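PDB 1AVG: triabin from Triatoma pallidipennis, which binds thrombin non-covalently in a 1:1 complex, inhibiting fibrin formation and thrombin-induced platelet aggregation while barely suppressing the enzyme's amidolytic activity. Local coordinates for residues C[24-29]-C[133-138]. Residues are numbered along the deposited sequence; the frame is centred on the assembly and turned at random.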
ATOM      1  N   THR C  24      -1.552 -25.458  -9.219  1.00 30.14           N
ATOM      2  CA  THR C  24      -0.284 -24.889  -9.643  1.00 28.49           C
ATOM      3  C   THR C  24      -0.126 -23.444  -9.174  1.00 27.91           C
ATOM      4  O   THR C  24      -1.060 -22.647  -9.244  1.00 26.57           O
ATOM      5  CB  THR C  24      -0.156 -24.931 -11.191  1.00 25.63           C
ATOM      6  OG1 THR C  24      -0.369 -26.273 -11.659  1.00 29.97           O
ATOM      7  CG2 THR C  24       1.222 -24.450 -11.635  1.00 15.31           C
ATOM      8  N   TRP C  25       1.063 -23.138  -8.668  1.00 30.23           N
ATOM      9  CA  TRP C  25       1.414 -21.805  -8.203  1.00 27.28           C
ATOM     10  C   TRP C  25       2.680 -21.459  -8.958  1.00 27.69           C
ATOM     11  O   TRP C  25       3.530 -22.321  -9.177  1.00 29.93           O
ATOM     12  CB  TRP C  25       1.734 -21.804  -6.711  1.00 24.61           C
ATOM     13  CG  TRP C  25       0.564 -22.030  -5.807  1.00 28.99           C
ATOM     14  CD1 TRP C  25       0.210 -23.203  -5.200  1.00 30.14           C
ATOM     15  CD2 TRP C  25      -0.352 -21.037  -5.324  1.00 27.41           C
ATOM     16  NE1 TRP C  25      -0.860 -22.998  -4.360  1.00 27.77           N
ATOM     17  CE2 TRP C  25      -1.221 -21.677  -4.415  1.00 31.02           C
ATOM     18  CE3 TRP C  25      -0.518 -19.667  -5.564  1.00 26.90           C
ATOM     19  CZ2 TRP C  25      -2.238 -20.987  -3.743  1.00 30.43           C
ATOM     20  CZ3 TRP C  25      -1.529 -18.986  -4.897  1.00 19.76           C
ATOM     21  CH2 TRP C  25      -2.372 -19.647  -3.997  1.00 18.80           C
ATOM     22  N   TYR C  26       2.784 -20.216  -9.396  1.00 26.21           N
ATOM     23  CA  TYR C  26       3.959 -19.742 -10.111  1.00 18.49           C
ATOM     24  C   TYR C  26       4.684 -18.790  -9.177  1.00 13.76           C
ATOM     25  O   TYR C  26       4.061 -17.969  -8.524  1.00 14.05           O
ATOM     26  CB  TYR C  26       3.546 -19.035 -11.395  1.00 12.74           C
ATOM     27  CG  TYR C  26       3.012 -19.971 -12.449  1.00  7.06           C
ATOM     28  CD1 TYR C  26       1.667 -20.322 -12.480  1.00 10.66           C
ATOM     29  CD2 TYR C  26       3.851 -20.484 -13.432  1.00  8.48           C
ATOM     30  CE1 TYR C  26       1.167 -21.161 -13.473  1.00 12.19           C
ATOM     31  CE2 TYR C  26       3.372 -21.317 -14.424  1.00 10.58           C
ATOM     32  CZ  TYR C  26       2.029 -21.651 -14.444  1.00 17.99           C
ATOM     33  OH  TYR C  26       1.552 -22.445 -15.467  1.00 25.11           O
ATOM     34  N   LEU C  27       5.999 -18.902  -9.114  1.00 15.86           N
ATOM     35  CA  LEU C  27       6.790 -18.074  -8.224  1.00 20.14           C
ATOM     36  C   LEU C  27       8.022 -17.489  -8.925  1.00 25.24           C
ATOM     37  O   LEU C  27       8.948 -18.219  -9.272  1.00 27.69           O
ATOM     38  CB  LEU C  27       7.183 -18.923  -7.010  1.00 11.23           C
ATOM     39  CG  LEU C  27       8.376 -18.612  -6.116  1.00  7.33           C
ATOM     40  CD1 LEU C  27       8.223 -17.281  -5.422  1.00  9.93           C
ATOM     41  CD2 LEU C  27       8.475 -19.719  -5.093  1.00 14.65           C
ATOM     42  N   ALA C  28       8.009 -16.178  -9.161  1.00 24.65           N
ATOM     43  CA  ALA C  28       9.123 -15.499  -9.816  1.00 21.99           C
ATOM     44  C   ALA C  28       9.917 -14.743  -8.777  1.00 22.92           C
ATOM     45  O   ALA C  28       9.369 -14.288  -7.771  1.00 26.06           O
ATOM     46  CB  ALA C  28       8.620 -14.546 -10.875  1.00 21.06           C
ATOM     47  N   HIS C  29      11.213 -14.608  -9.022  1.00 25.25           N
ATOM     48  CA  HIS C  29      12.080 -13.900  -8.083  1.00 28.55           C
ATOM     49  C   HIS C  29      12.322 -12.454  -8.469  1.00 33.48           C
ATOM     50  O   HIS C  29      13.113 -11.759  -7.840  1.00 38.38           O
ATOM     51  CB  HIS C  29      13.407 -14.646  -7.905  1.00 21.99           C
ATOM     52  CG  HIS C  29      13.302 -15.853  -7.029  1.00  8.25           C
ATOM     53  ND1 HIS C  29      13.948 -15.950  -5.818  1.00 13.87           N
ATOM     54  CD2 HIS C  29      12.612 -17.010  -7.178  1.00  8.88           C
ATOM     55  CE1 HIS C  29      13.667 -17.113  -5.257  1.00 11.87           C
ATOM     56  NE2 HIS C  29      12.856 -17.774  -6.064  1.00  5.44           N
ATOM     57  N   ASP C 133       2.152 -14.574 -17.953  1.00 50.02           N
ATOM     58  CA  ASP C 133       2.459 -14.705 -19.385  1.00 56.30           C
ATOM     59  C   ASP C 133       3.859 -15.208 -19.755  1.00 57.35           C
ATOM     60  O   ASP C 133       3.997 -16.307 -20.289  1.00 63.00           O
ATOM     61  CB  ASP C 133       2.157 -13.395 -20.125  1.00 63.77           C
ATOM     62  CG  ASP C 133       0.664 -13.065 -20.165  1.00 73.68           C
ATOM     63  OD1 ASP C 133      -0.165 -13.903 -19.735  1.00 75.69           O
ATOM     64  OD2 ASP C 133       0.322 -11.957 -20.636  1.00 77.02           O
ATOM     65  N   THR C 134       4.884 -14.395 -19.509  1.00 54.85           N
ATOM     66  CA  THR C 134       6.276 -14.754 -19.800  1.00 48.66           C
ATOM     67  C   THR C 134       6.658 -16.091 -19.151  1.00 43.59           C
ATOM     68  O   THR C 134       7.593 -16.760 -19.588  1.00 42.34           O
ATOM     69  CB  THR C 134       7.246 -13.657 -19.287  1.00 48.77           C
ATOM     70  OG1 THR C 134       6.757 -12.369 -19.675  1.00 51.31           O
ATOM     71  CG2 THR C 134       8.634 -13.841 -19.876  1.00 52.51           C
ATOM     72  N   ASP C 135       5.937 -16.468 -18.101  1.00 41.22           N
ATOM     73  CA  ASP C 135       6.206 -17.719 -17.401  1.00 35.64           C
ATOM     74  C   ASP C 135       5.927 -18.920 -18.283  1.00 33.57           C
ATOM     75  O   ASP C 135       4.992 -18.921 -19.091  1.00 29.30           O
ATOM     76  CB  ASP C 135       5.341 -17.867 -16.140  1.00 29.94           C
ATOM     77  CG  ASP C 135       5.510 -16.729 -15.156  1.00 22.48           C
ATOM     78  OD1 ASP C 135       6.589 -16.102 -15.119  1.00 16.99           O
ATOM     79  OD2 ASP C 135       4.547 -16.473 -14.402  1.00 19.10           O
ATOM     80  N   PRO C 136       6.751 -19.961 -18.146  1.00 36.04           N
ATOM     81  CA  PRO C 136       6.550 -21.165 -18.943  1.00 38.03           C
ATOM     82  C   PRO C 136       5.259 -21.788 -18.425  1.00 42.93           C
ATOM     83  O   PRO C 136       4.916 -21.626 -17.249  1.00 46.32           O
ATOM     84  CB  PRO C 136       7.745 -22.028 -18.546  1.00 33.85           C
ATOM     85  CG  PRO C 136       8.787 -21.025 -18.139  1.00 32.19           C
ATOM     86  CD  PRO C 136       7.985 -20.055 -17.347  1.00 34.03           C
ATOM     87  N   ASP C 137       4.515 -22.459 -19.291  1.00 45.16           N
ATOM     88  CA  ASP C 137       3.290 -23.106 -18.842  1.00 46.49           C
ATOM     89  C   ASP C 137       3.736 -24.283 -17.985  1.00 42.70           C
ATOM     90  O   ASP C 137       4.677 -24.988 -18.343  1.00 42.45           O
ATOM     91  CB  ASP C 137       2.468 -23.599 -20.041  1.00 51.47           C
ATOM     92  CG  ASP C 137       1.160 -24.267 -19.632  1.00 55.13           C
ATOM     93  OD1 ASP C 137       0.546 -23.843 -18.630  1.00 55.24           O
ATOM     94  OD2 ASP C 137       0.733 -25.211 -20.334  1.00 60.22           O
ATOM     95  N   ALA C 138       3.093 -24.478 -16.841  1.00 42.85           N
ATOM     96  CA  ALA C 138       3.442 -25.583 -15.962  1.00 43.07           C
ATOM     97  C   ALA C 138       3.415 -26.896 -16.741  1.00 46.10           C
ATOM     98  O   ALA C 138       4.264 -27.751 -16.538  1.00 46.22           O
ATOM     99  CB  ALA C 138       2.491 -25.643 -14.783  1.00 39.82           C
TER
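Tyr26 reaches from strand 24-28 across to the chain that leads into the C-terminal helix, and most of the meeting between 24-29 and 133-138 is made along its length. Its CG stands anti to the carbonyl carbon (chi1 -71°), which sends the ring outward from the strand toward Asp135, Pro136 and Ala138. At the root, CB lies near the carboxylate of Asp135, whose plane is only 14° from that of the ring. Past CG, CD2 of Tyr26 meets the methylene of the same residue, 4.0 Å from CB of Asp135. OD2 of Asp135 accepts from the amide of Ser132 and forms a salt bridge with a basic side chain on the chain of another protein.

Next comes CE2, on the ring edge, 3.2 Å from O of Pro136, which lies near the ring plane. In this lipocalin-like member of the calycin superfamily, the strand belongs to the barrel: Trp25 and Leu27 turn to the other side, against strand 122-128, while the buried Tyr26 lies on the opposite face, covered by 133-138. The tip of the tyrosine meets the start of helix 138-141, where the N-H of Ala138, near the ring plane, donates to OH of Tyr26 over 2.9 Å, with an angle of 153° at the hydrogen. The phenol oxygen thus takes up an N-H of the first helical turn, just after Asp137 at the N-cap. The methyl of Ala138 touches two strand residues, its CB being 3.4 Å from OH of Tyr26 and 3.6 Å from CG2 of Thr24. Thr24 presents its own methyl, CG2, anti to its backbone N, and its OG1 hydrogen-bonds to Gln52 of the adjoining strand 51-56.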